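Long-range contacts in putative citrate lyase (Ralstonia eutropha, PDB 3QQW), which is probably a magnesium-dependent TIM-barrel lyase of the HpcH/HpaI aldolase and citrate lyase family, possibly cleaving citramalyl-CoA: residues 21-26 with 249-254; 224-229 with 253-258; 17-22 with 219-224. One frame throughout, in Å; residues are numbered along the deposited sequence.

How the contacts relate
All three contacts lie around the seam that closes one parallel eight-stranded barrel. Contact 1 forms it, joining the first strand, 25-29, to the last, 251-254. Contact 3 lies toward the N-terminal ends of the strands, where the lead-in 17-22 meets the start of strand 221-224; its centre is about 10 Å from that of contact 1. Contact 2 lies toward the C-terminal ends and shares W253 and S254 with contact 1, their centres about 11 Å apart. Contacts 2 and 3 share H224, their centres about 20 Å apart. The nearest atoms of the W253 and R88 side chains are about 3 Å apart, R88 being predicted to bind substrate. Contact 3 lies away from the predicted sites.

Contact 1 of 3, residues 21-26 with 249-254; sequences VLAACE and FLRMWS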
loop_
_atom_site.group_PDB
_atom_site.type_symbol
_atom_site.label_atom_id
_atom_site.label_comp_id
_atom_site.label_asym_id
_atom_site.label_seq_id
_atom_site.Cartn_x
_atom_site.Cartn_y
_atom_site.Cartn_z
ATOM N N VAL C 21 -19.828 7.202 16.925
ATOM C CA VAL C 21 -19.986 8.639 16.754
ATOM C C VAL C 21 -19.169 9.304 17.842
ATOM O O VAL C 21 -19.555 9.360 19.018
ATOM C CB VAL C 21 -21.444 9.141 16.646
ATOM C CG1 VAL C 21 -22.066 8.584 15.376
ATOM C CG2 VAL C 21 -22.296 8.783 17.862
ATOM N N LEU C 22 -17.960 9.715 17.441
ATOM C CA LEU C 22 -17.042 10.315 18.373
ATOM C C LEU C 22 -16.711 11.708 17.959
ATOM O O LEU C 22 -16.709 12.029 16.765
ATOM C CB LEU C 22 -15.760 9.475 18.477
ATOM C CG LEU C 22 -15.912 8.016 18.877
ATOM C CD1 LEU C 22 -14.669 7.252 18.548
ATOM C CD2 LEU C 22 -16.234 7.886 20.348
ATOM N N ALA C 23 -16.378 12.529 18.956
ATOM C CA ALA C 23 -15.940 13.905 18.826
ATOM C C ALA C 23 -14.772 13.961 17.865
ATOM O O ALA C 23 -13.939 13.047 17.821
ATOM C CB ALA C 23 -15.535 14.435 20.191
ATOM N N ALA C 24 -14.728 15.016 17.078
ATOM C CA ALA C 24 -13.683 15.265 16.074
ATOM C C ALA C 24 -12.323 15.530 16.714
ATOM O O ALA C 24 -11.289 15.414 16.062
ATOM C CB ALA C 24 -14.096 16.462 15.257
ATOM N N CYS C 25 -12.325 15.880 18.000
ATOM C CA CYS C 25 -11.113 16.271 18.703
ATOM C C CYS C 25 -10.921 15.537 20.009
ATOM O O CYS C 25 -11.870 15.311 20.756
ATOM C CB CYS C 25 -11.136 17.781 18.932
ATOM S SG CYS C 25 -9.639 18.431 19.703
ATOM N N GLU C 26 -9.661 15.232 20.303
ATOM C CA GLU C 26 -9.256 14.558 21.529
ATOM C C GLU C 26 -8.132 15.345 22.153
ATOM O O GLU C 26 -7.019 15.360 21.612
ATOM C CB GLU C 26 -8.843 13.103 21.264
ATOM C CG GLU C 26 -8.700 12.304 22.551
ATOM C CD GLU C 26 -8.296 10.862 22.349
ATOM O OE1 GLU C 26 -9.090 10.115 21.744
ATOM O OE2 GLU C 26 -7.194 10.471 22.799
ATOM N N PHE C 249 -9.176 10.793 7.824
ATOM C CA PHE C 249 -9.173 10.856 9.286
ATOM C C PHE C 249 -10.448 11.552 9.718
ATOM O O PHE C 249 -10.928 12.435 9.001
ATOM C CB PHE C 249 -7.935 11.582 9.814
ATOM C CG PHE C 249 -6.662 10.784 9.682
ATOM C CD1 PHE C 249 -6.257 9.923 10.690
ATOM C CD2 PHE C 249 -5.844 10.930 8.576
ATOM C CE1 PHE C 249 -5.041 9.234 10.605
ATOM C CE2 PHE C 249 -4.639 10.225 8.481
ATOM C CZ PHE C 249 -4.244 9.381 9.493
ATOM N N LEU C 250 -11.037 11.119 10.855
ATOM C CA LEU C 250 -12.316 11.629 11.334
ATOM C C LEU C 250 -12.197 12.211 12.731
ATOM O O LEU C 250 -13.193 12.623 13.360
ATOM C CB LEU C 250 -13.301 10.444 11.324
ATOM C CG LEU C 250 -13.722 9.919 9.951
ATOM C CD1 LEU C 250 -14.582 8.693 10.092
ATOM C CD2 LEU C 250 -14.461 10.990 9.169
ATOM N N ARG C 251 -10.967 12.223 13.226
ATOM C CA ARG C 251 -10.624 12.715 14.553
ATOM C C ARG C 251 -9.172 13.172 14.530
ATOM O O ARG C 251 -8.400 12.755 13.665
ATOM C CB ARG C 251 -10.847 11.593 15.569
ATOM C CG ARG C 251 -10.757 11.945 17.035
ATOM C CD ARG C 251 -11.398 10.768 17.740
ATOM N NE ARG C 251 -11.081 10.664 19.157
ATOM C CZ ARG C 251 -11.949 10.899 20.130
ATOM N NH1 ARG C 251 -13.168 11.319 19.847
ATOM N NH2 ARG C 251 -11.606 10.705 21.392
HETATM N N MSE C 252 -8.804 14.043 15.481
HETATM C CA MSE C 252 -7.447 14.529 15.614
HETATM C C MSE C 252 -7.178 14.913 17.029
HETATM O O MSE C 252 -8.021 15.536 17.676
HETATM C CB MSE C 252 -7.217 15.729 14.692
HETATM C CG MSE C 252 -5.762 16.066 14.516
HETATM SE SE MSE C 252 -5.585 17.349 13.124
HETATM C CE MSE C 252 -3.976 18.248 13.751
ATOM N N TRP C 253 -5.962 14.622 17.482
ATOM C CA TRP C 253 -5.492 14.971 18.814
ATOM C C TRP C 253 -5.229 16.466 18.946
ATOM O O TRP C 253 -4.853 17.135 17.987
ATOM C CB TRP C 253 -4.211 14.201 19.127
ATOM C CG TRP C 253 -4.391 12.745 19.437
ATOM C CD1 TRP C 253 -5.485 11.972 19.179
ATOM C CD2 TRP C 253 -3.426 11.884 20.055
ATOM N NE1 TRP C 253 -5.275 10.687 19.620
ATOM C CE2 TRP C 253 -4.021 10.606 20.175
ATOM C CE3 TRP C 253 -2.140 12.088 20.598
ATOM C CZ2 TRP C 253 -3.353 9.516 20.761
ATOM C CZ3 TRP C 253 -1.487 11.012 21.192
ATOM C CH2 TRP C 253 -2.077 9.737 21.240
ATOM N N SER C 254 -5.359 16.964 20.169
ATOM C CA SER C 254 -5.058 18.330 20.554
ATOM C C SER C 254 -4.150 18.315 21.782
ATOM O O SER C 254 -4.364 17.504 22.688
ATOM C CB SER C 254 -6.346 19.085 20.853
ATOM O OG SER C 254 -6.068 20.292 21.537
HETATM O O HOH W 1 -14.684 10.949 14.856
HETATM O O HOH W 2 -8.263 9.720 19.240
#
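The R251 side chain runs along 23-26, from A24 O to A23 O and the E26 carboxylate. CG is anti to the backbone N (chi1 -171°), and the chain stays extended to NE. CB lies near A24 O, and CG and CD run past A23 O. NE makes a weak hydrogen bond to E26 OE1 and a firmer one to water 2. NH1 donates to A23 O at 2.8 Å, on a lone pair, and packs on L22 CB. That bond is bent, with A23 O tilted out of the guanidinium plane. NH2 forms a salt bridge with E26 OE1 at 2.6 Å, nearly straight at 167°. OE1, by contrast, lies in the guanidinium plane and uses its anti lone pair, while the carboxylate plane is turned 71° to it. Water 2 also joins OE1 to W253 NE1. C25 O lies farther off, over the rim of one guanidinium face.

The backbones pair as parallel strands. M252 N bonds A24 O, E26 N bonds M252 O at 3.1 Å, and S254 N bonds E26 O at 2.7 Å.

D50 also salt-bridges NH2, and D174 bonds W253 NE1. This pairing closes the barrel: helix 260-267 covers C25 and M252, and strand 221-224 flanks R251.

Contact 2 of 3, residues 224-229 with 253-258; sequences HNVCLN and WSIYPA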
loop_
_atom_site.group_PDB
_atom_site.type_symbol
_atom_site.label_atom_id
_atom_site.label_comp_id
_atom_site.label_asym_id
_atom_site.label_seq_id
_atom_site.Cartn_x
_atom_site.Cartn_y
_atom_site.Cartn_z
ATOM N N HIS C 224 -5.983 11.350 13.753
ATOM C CA HIS C 224 -4.747 11.962 13.301
ATOM C C HIS C 224 -3.931 12.511 14.465
ATOM O O HIS C 224 -4.486 12.884 15.486
ATOM C CB HIS C 224 -5.069 13.067 12.294
ATOM C CG HIS C 224 -3.882 13.513 11.488
ATOM N ND1 HIS C 224 -3.327 14.765 11.657
ATOM C CD2 HIS C 224 -3.188 12.855 10.527
ATOM C CE1 HIS C 224 -2.299 14.814 10.825
ATOM N NE2 HIS C 224 -2.179 13.694 10.124
ATOM N N ASN C 225 -2.599 12.536 14.304
ATOM C CA ASN C 225 -1.612 13.097 15.245
ATOM C C ASN C 225 -1.826 14.619 15.371
ATOM O O ASN C 225 -2.489 15.217 14.526
ATOM C CB ASN C 225 -0.180 12.789 14.768
ATOM C CG ASN C 225 0.001 13.028 13.287
ATOM O OD1 ASN C 225 -0.503 12.272 12.458
ATOM N ND2 ASN C 225 0.684 14.099 12.923
ATOM N N VAL C 226 -1.262 15.229 16.420
ATOM C CA VAL C 226 -1.378 16.660 16.719
ATOM C C VAL C 226 -0.743 17.548 15.645
ATOM O O VAL C 226 0.106 17.115 14.844
ATOM C CB VAL C 226 -0.721 16.988 18.099
ATOM C CG1 VAL C 226 -1.421 16.261 19.256
ATOM C CG2 VAL C 226 0.775 16.671 18.096
ATOM N N CYS C 227 -1.115 18.821 15.684
ATOM C CA CYS C 227 -0.448 19.857 14.922
ATOM C C CYS C 227 0.597 20.425 15.880
ATOM O O CYS C 227 0.298 20.637 17.061
ATOM C CB CYS C 227 -1.421 20.920 14.420
ATOM S SG CYS C 227 -0.610 22.284 13.529
ATOM N N LEU C 228 1.829 20.614 15.418
ATOM C CA LEU C 228 2.895 21.116 16.301
ATOM C C LEU C 228 2.778 22.647 16.535
ATOM O O LEU C 228 3.348 23.168 17.502
ATOM C CB LEU C 228 4.289 20.702 15.790
ATOM C CG LEU C 228 4.529 19.176 15.851
ATOM C CD1 LEU C 228 5.762 18.785 15.120
ATOM C CD2 LEU C 228 4.545 18.632 17.291
ATOM N N ASN C 229 1.973 23.332 15.702
ATOM C CA ASN C 229 1.642 24.734 15.876
ATOM C C ASN C 229 0.517 24.793 16.895
ATOM O O ASN C 229 -0.579 24.280 16.652
ATOM C CB ASN C 229 1.256 25.375 14.551
ATOM C CG ASN C 229 1.275 26.874 14.622
ATOM O OD1 ASN C 229 0.683 27.483 15.523
ATOM N ND2 ASN C 229 1.979 27.495 13.679
ATOM N N TRP C 253 -5.962 14.622 17.482
ATOM C CA TRP C 253 -5.492 14.971 18.814
ATOM C C TRP C 253 -5.229 16.466 18.946
ATOM O O TRP C 253 -4.853 17.135 17.987
ATOM C CB TRP C 253 -4.211 14.201 19.127
ATOM C CG TRP C 253 -4.391 12.745 19.437
ATOM C CD1 TRP C 253 -5.485 11.972 19.179
ATOM C CD2 TRP C 253 -3.426 11.884 20.055
ATOM N NE1 TRP C 253 -5.275 10.687 19.620
ATOM C CE2 TRP C 253 -4.021 10.606 20.175
ATOM C CE3 TRP C 253 -2.140 12.088 20.598
ATOM C CZ2 TRP C 253 -3.353 9.516 20.761
ATOM C CZ3 TRP C 253 -1.487 11.012 21.192
ATOM C CH2 TRP C 253 -2.077 9.737 21.240
ATOM N N SER C 254 -5.359 16.964 20.169
ATOM C CA SER C 254 -5.058 18.330 20.554
ATOM C C SER C 254 -4.150 18.315 21.782
ATOM O O SER C 254 -4.364 17.504 22.688
ATOM C CB SER C 254 -6.346 19.085 20.853
ATOM O OG SER C 254 -6.068 20.292 21.537
ATOM N N ILE C 255 -3.156 19.204 21.824
ATOM C CA ILE C 255 -2.251 19.308 22.976
ATOM C C ILE C 255 -2.316 20.707 23.587
ATOM O O ILE C 255 -1.727 20.944 24.637
ATOM C CB ILE C 255 -0.798 18.894 22.666
ATOM C CG1 ILE C 255 -0.276 19.532 21.350
ATOM C CG2 ILE C 255 -0.676 17.369 22.721
ATOM C CD1 ILE C 255 1.244 19.457 21.118
ATOM N N TYR C 256 -3.044 21.618 22.949
ATOM C CA TYR C 256 -3.221 22.986 23.433
ATOM C C TYR C 256 -4.682 23.416 23.184
ATOM O O TYR C 256 -5.217 23.139 22.111
ATOM C CB TYR C 256 -2.208 23.949 22.793
ATOM C CG TYR C 256 -2.062 25.230 23.579
ATOM C CD1 TYR C 256 -1.358 25.258 24.783
ATOM C CD2 TYR C 256 -2.671 26.411 23.148
ATOM C CE1 TYR C 256 -1.244 26.429 25.527
ATOM C CE2 TYR C 256 -2.576 27.584 23.893
ATOM C CZ TYR C 256 -1.853 27.591 25.080
ATOM O OH TYR C 256 -1.711 28.736 25.835
ATOM N N PRO C 257 -5.359 24.052 24.163
ATOM C CA PRO C 257 -6.785 24.378 23.989
ATOM C C PRO C 257 -7.138 25.169 22.728
ATOM O O PRO C 257 -8.237 25.008 22.201
ATOM C CB PRO C 257 -7.106 25.195 25.240
ATOM C CG PRO C 257 -6.177 24.644 26.273
ATOM C CD PRO C 257 -4.896 24.424 25.517
ATOM N N ALA C 258 -6.221 26.000 22.235
ATOM C CA ALA C 258 -6.441 26.817 21.046
ATOM C C ALA C 258 -6.607 25.946 19.777
ATOM O O ALA C 258 -7.105 26.438 18.773
ATOM C CB ALA C 258 -5.293 27.800 20.881
HETATM O O HOH W 3 -3.486 19.318 17.155
#
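W253 N is the best-held polar atom here, gripped by one bond across the contact. It donates to H224 O at 3.0 Å. The bond is nearly straight at the hydrogen, 165°, and runs nearly along the C=O axis. W253 O is held through water 3, which donates to it at 2.7 Å and accepts from C227 N at 2.8 Å. The water bridges the two backbones farther along, where no direct backbone bond joins them.

V226 carries the apolar part, its side chain set between W253 and I255. Its CG1 is anti to the carbonyl carbon and meets W253 CB at 3.5 Å, at the edge of the indole and near its plane. The same methyl touches I255 CG2 at 3.7 Å. V226 CG2 takes the crowded position between backbone N and carbonyl carbon, and from there it reaches I255 CD1 at 4.1 Å. The V226 and I255 side chains cross at about a right angle. I255 CG1 also takes the crowded position (chi1 47°), which leaves CG2 anti to the carbonyl carbon, where it meets V226 CG1.

The polar ends turn to other partners. H224 NE2 bonds K208, and N225 ND2 bonds Q198. Q259 binds C227 O, N229 O and I255 N, so it ties the two loops together.

Such loops at the C-terminal ends of the strands are characteristic of a TIM barrel, where the active site lies at this end. W253 is consistent with that: its side chain lies close to R88, a predicted substrate-binding residue.

Contact 3 of 3, residues 17-22 with 219-224; sequences KSFPVL and GIVPAH
Apolar contacts carry most of this meeting, and no hydrogen bond crosses it. V221 CG2, anti to the carbonyl carbon, is the methyl that meets F19, P20 and L22. F19 CE2 touches it at 3.7 Å, L22 CD1 at 3.9 Å and P20 CG at 4.3 Å. The F19 and V221 side chains cross at about a right angle. Within 17-22, the neighbouring P20 CD lies over one face of the F19 ring, offset toward the rim.

Ring contacts with the backbone come next. F19 CG is anti to its own N (chi1 -166°), which carries the ring to segment 219-224. G219 turns with a positive phi (59°), a conformation glycine adopts readily, and its CA meets the ring edge near its plane, 3.7 Å from F19 CD1. I220 O is 3.6 Å from F19 CE1.

Two carbonyl oxygens also lie against carbon. G219 O lies 3.1 Å from P20 CD, and P20 O is 3.6 Å from V221 CG2.

F19 also packs on L250, and its ring stacks on H185 of a second subunit, so this corner reaches the subunit interface. The arrangement belongs to the N-terminal end of a TIM barrel: the chain leading into the first strand packs against the start of the seventh.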
loop_
_atom_site.group_PDB
_atom_site.type_symbol
_atom_site.label_atom_id
_atom_site.label_comp_id
_atom_site.label_asym_id
_atom_site.label_seq_id
_atom_site.Cartn_x
_atom_site.Cartn_y
_atom_site.Cartn_z
ATOM N N LYS C 17 -22.604 -3.624 12.363
ATOM C CA LYS C 17 -22.251 -2.883 13.579
ATOM C C LYS C 17 -22.326 -1.384 13.271
ATOM O O LYS C 17 -21.934 -0.959 12.179
ATOM C CB LYS C 17 -20.859 -3.277 14.088
ATOM N N SER C 18 -22.865 -0.589 14.203
ATOM C CA SER C 18 -22.980 0.856 14.006
ATOM C C SER C 18 -21.608 1.531 14.158
ATOM O O SER C 18 -20.861 1.194 15.094
ATOM C CB SER C 18 -23.976 1.453 14.992
ATOM O OG SER C 18 -24.085 2.864 14.865
ATOM N N PHE C 19 -21.271 2.468 13.218
ATOM C CA PHE C 19 -20.018 3.228 13.251
ATOM C C PHE C 19 -19.979 4.126 14.500
ATOM O O PHE C 19 -21.018 4.692 14.846
ATOM C CB PHE C 19 -19.843 4.053 11.979
ATOM C CG PHE C 19 -18.446 4.596 11.796
ATOM C CD1 PHE C 19 -17.400 3.763 11.390
ATOM C CD2 PHE C 19 -18.174 5.944 12.003
ATOM C CE1 PHE C 19 -16.114 4.268 11.201
ATOM C CE2 PHE C 19 -16.891 6.443 11.801
ATOM C CZ PHE C 19 -15.870 5.597 11.405
ATOM N N PRO C 20 -18.851 4.212 15.248
ATOM C CA PRO C 20 -18.864 5.021 16.470
ATOM C C PRO C 20 -18.964 6.502 16.169
ATOM O O PRO C 20 -18.283 6.994 15.259
ATOM C CB PRO C 20 -17.539 4.677 17.165
ATOM C CG PRO C 20 -16.919 3.576 16.368
ATOM C CD PRO C 20 -17.516 3.630 15.011
ATOM N N VAL C 21 -19.828 7.202 16.925
ATOM C CA VAL C 21 -19.986 8.639 16.754
ATOM C C VAL C 21 -19.169 9.304 17.842
ATOM O O VAL C 21 -19.555 9.360 19.018
ATOM C CB VAL C 21 -21.444 9.141 16.646
ATOM C CG1 VAL C 21 -22.066 8.584 15.376
ATOM C CG2 VAL C 21 -22.296 8.783 17.862
ATOM N N LEU C 22 -17.960 9.715 17.441
ATOM C CA LEU C 22 -17.042 10.315 18.373
ATOM C C LEU C 22 -16.711 11.708 17.959
ATOM O O LEU C 22 -16.709 12.029 16.765
ATOM C CB LEU C 22 -15.760 9.475 18.477
ATOM C CG LEU C 22 -15.912 8.016 18.877
ATOM C CD1 LEU C 22 -14.669 7.252 18.548
ATOM C CD2 LEU C 22 -16.234 7.886 20.348
ATOM N N GLY C 219 -15.066 -0.516 10.911
ATOM C CA GLY C 219 -15.955 0.388 11.646
ATOM C C GLY C 219 -15.279 1.060 12.822
ATOM O O GLY C 219 -15.869 1.195 13.896
ATOM N N ILE C 220 -14.017 1.446 12.631
ATOM C CA ILE C 220 -13.209 2.116 13.645
ATOM C C ILE C 220 -12.904 3.511 13.139
ATOM O O ILE C 220 -12.686 3.699 11.946
ATOM C CB ILE C 220 -11.919 1.291 13.969
ATOM C CG1 ILE C 220 -12.289 -0.054 14.657
ATOM C CG2 ILE C 220 -10.941 2.067 14.824
ATOM C CD1 ILE C 220 -11.204 -1.064 14.615
ATOM N N VAL C 221 -12.901 4.483 14.049
ATOM C CA VAL C 221 -12.578 5.858 13.735
ATOM C C VAL C 221 -11.040 6.009 13.597
ATOM O O VAL C 221 -10.301 5.704 14.546
ATOM C CB VAL C 221 -13.166 6.835 14.804
ATOM C CG1 VAL C 221 -12.568 8.233 14.680
ATOM C CG2 VAL C 221 -14.684 6.884 14.715
ATOM N N PRO C 222 -10.532 6.511 12.447
ATOM C CA PRO C 222 -9.084 6.782 12.361
ATOM C C PRO C 222 -8.796 8.193 12.903
ATOM O O PRO C 222 -9.445 9.146 12.489
ATOM C CB PRO C 222 -8.783 6.635 10.865
ATOM C CG PRO C 222 -10.152 6.761 10.163
ATOM C CD PRO C 222 -11.228 6.898 11.205
ATOM N N ALA C 223 -7.846 8.321 13.859
ATOM C CA ALA C 223 -7.499 9.611 14.444
ATOM C C ALA C 223 -6.093 10.045 14.066
ATOM O O ALA C 223 -5.159 9.233 13.982
ATOM C CB ALA C 223 -7.659 9.585 15.943
ATOM N N HIS C 224 -5.983 11.350 13.753
ATOM C CA HIS C 224 -4.747 11.962 13.301
ATOM C C HIS C 224 -3.931 12.511 14.465
ATOM O O HIS C 224 -4.486 12.884 15.486
ATOM C CB HIS C 224 -5.069 13.067 12.294
ATOM C CG HIS C 224 -3.882 13.513 11.488
ATOM N ND1 HIS C 224 -3.327 14.765 11.657
ATOM C CD2 HIS C 224 -3.188 12.855 10.527
ATOM C CE1 HIS C 224 -2.299 14.814 10.825
ATOM N NE2 HIS C 224 -2.179 13.694 10.124
#